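Local coordinates for geranyltranstransferase (Stenotrophomonas maltophilia, PDB 7LBJ), which probably condenses isopentenyl diphosphate with allylic diphosphates to build a longer prenyl diphosphate such as farnesyl diphosphate, with magnesium as cofactor, at residues Ala272-Ser276 with Arg289-Thr293. Residues are numbered along the deposited sequence.
Sequences ARMQS and RALAT
Q275 reaches across to the neighbouring helix and lies against the turn R289-T293, covering the carbonyl of R289 and the methyl of A292. Both segments are regular alpha-helix and run antiparallel at 179°, their axes 9.9 Å apart, with M274 level with A292 (CA to CA 6.7 Å) and Q275 with R289 (CA to CA 6.6 Å). The CA-to-CB bond of Q275 points sideways, and the m, m rotamer (chi3 -41°) brings the amide over: NE2 donates to R289 O at 3.3 Å, with an N-H...O angle of 153°, and packs on A292 CB at 3.6 Å, while OE1 lies 3.4 Å from R289 CG. R289 O also accepts the backbone N-H of T293 (N to O 3.1 Å), so the glutamine adds a further donor to a carbonyl already used within the helix. The pairing is an antiparallel helical hairpin formed by helices 260-277 and 286-297 within the predominantly helical polyprenyl synthetase fold. On its buried side, M274 and A292 point toward each other, the sulphur resting on the alanine methyl (SD to CB 3.7 Å), and F215 of helix 206-233 touches both side chains. Toward the solvent, a water bridges the backbone O of Q275 and the side-chain NE of R289, donating to the first at 2.8 Å and accepting from the second at 2.8 Å. The extended R289 (m, t, t) carries its guanidinium back to the connection between the helices, where NH2 hydrogen-bonds to the carbonyls of L278 and Y281, while NH1 forms a salt bridge with D286 at the start of its own helix.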
loop_
_atom_site.group_PDB
_atom_site.type_symbol
_atom_site.label_atom_id
_atom_site.label_comp_id
_atom_site.label_asym_id
_atom_site.label_seq_id
_atom_site.Cartn_x
_atom_site.Cartn_y
_atom_site.Cartn_z
ATOM N N ALA A 272 -25.274 -3.237 23.991
ATOM C CA ALA A 272 -26.580 -2.604 23.933
ATOM C C ALA A 272 -26.582 -1.445 22.944
ATOM O O ALA A 272 -27.547 -1.260 22.193
ATOM C CB ALA A 272 -26.992 -2.124 25.323
ATOM N N ARG A 273 -25.501 -0.662 22.920
ATOM C CA ARG A 273 -25.439 0.482 22.020
ATOM C C ARG A 273 -25.546 0.036 20.565
ATOM O O ARG A 273 -26.310 0.607 19.783
ATOM C CB ARG A 273 -24.137 1.255 22.241
ATOM C CG ARG A 273 -24.166 2.637 21.605
ATOM C CD ARG A 273 -22.752 3.133 21.369
ATOM N NE ARG A 273 -22.014 3.262 22.625
ATOM C CZ ARG A 273 -20.771 3.720 22.708
ATOM N NH1 ARG A 273 -20.112 4.141 21.628
ATOM N NH2 ARG A 273 -20.173 3.753 23.896
ATOM N N MET A 274 -24.800 -1.003 20.193
ATOM C CA MET A 274 -24.841 -1.480 18.814
ATOM C C MET A 274 -26.253 -1.890 18.419
ATOM O O MET A 274 -26.740 -1.508 17.351
ATOM C CB MET A 274 -23.854 -2.637 18.618
ATOM C CG MET A 274 -22.410 -2.159 18.579
ATOM S SD MET A 274 -21.250 -3.485 18.198
ATOM C CE MET A 274 -21.434 -4.500 19.682
ATOM N N GLN A 275 -26.940 -2.655 19.279
ATOM C CA GLN A 275 -28.287 -3.090 18.925
ATOM C C GLN A 275 -29.252 -1.909 18.823
ATOM O O GLN A 275 -30.098 -1.879 17.923
ATOM C CB GLN A 275 -28.781 -4.136 19.919
ATOM C CG GLN A 275 -27.930 -5.442 19.909
ATOM C CD GLN A 275 -27.832 -6.143 18.539
ATOM O OE1 GLN A 275 -28.813 -6.234 17.794
ATOM N NE2 GLN A 275 -26.638 -6.658 18.217
ATOM N N SER A 276 -29.125 -0.910 19.712
ATOM C CA SER A 276 -30.020 0.252 19.654
ATOM C C SER A 276 -29.867 1.041 18.355
ATOM O O SER A 276 -30.838 1.658 17.885
ATOM C CB SER A 276 -29.753 1.188 20.839
ATOM O OG SER A 276 -28.552 1.934 20.596
ATOM N N ARG A 289 -26.416 -7.323 12.868
ATOM C CA ARG A 289 -26.705 -7.539 14.283
ATOM C C ARG A 289 -25.925 -8.726 14.811
ATOM O O ARG A 289 -25.439 -8.703 15.947
ATOM C CB ARG A 289 -28.196 -7.763 14.505
ATOM C CG ARG A 289 -29.050 -6.507 14.459
ATOM C CD ARG A 289 -30.539 -6.905 14.525
ATOM N NE ARG A 289 -31.397 -5.734 14.398
ATOM C CZ ARG A 289 -32.342 -5.575 13.482
ATOM N NH1 ARG A 289 -32.669 -6.546 12.637
ATOM N NH2 ARG A 289 -32.996 -4.420 13.426
ATOM N N ALA A 290 -25.774 -9.769 13.988
ATOM C CA ALA A 290 -25.095 -10.970 14.445
ATOM C C ALA A 290 -23.589 -10.789 14.501
ATOM O O ALA A 290 -22.925 -11.462 15.301
ATOM C CB ALA A 290 -25.464 -12.167 13.556
ATOM N N LEU A 291 -23.028 -9.913 13.661
ATOM C CA LEU A 291 -21.611 -9.589 13.799
ATOM C C LEU A 291 -21.354 -8.838 15.097
ATOM O O LEU A 291 -20.334 -9.054 15.756
ATOM C CB LEU A 291 -21.117 -8.776 12.594
ATOM C CG LEU A 291 -21.150 -9.513 11.256
ATOM C CD1 LEU A 291 -20.831 -8.578 10.087
ATOM C CD2 LEU A 291 -20.184 -10.697 11.276
ATOM N N ALA A 292 -22.288 -7.970 15.494
ATOM C CA ALA A 292 -22.177 -7.301 16.784
ATOM C C ALA A 292 -22.190 -8.314 17.924
ATOM O O ALA A 292 -21.377 -8.235 18.851
ATOM C CB ALA A 292 -23.309 -6.282 16.944
ATOM N N THR A 293 -23.103 -9.285 17.863
ATOM C CA THR A 293 -23.144 -10.319 18.891
ATOM C C THR A 293 -21.859 -11.143 18.906
ATOM O O THR A 293 -21.337 -11.458 19.974
ATOM C CB THR A 293 -24.364 -11.217 18.664
ATOM O OG1 THR A 293 -25.552 -10.410 18.708
ATOM C CG2 THR A 293 -24.445 -12.323 19.716
HETATM O O HOH W 1 -31.287 -3.891 16.454
#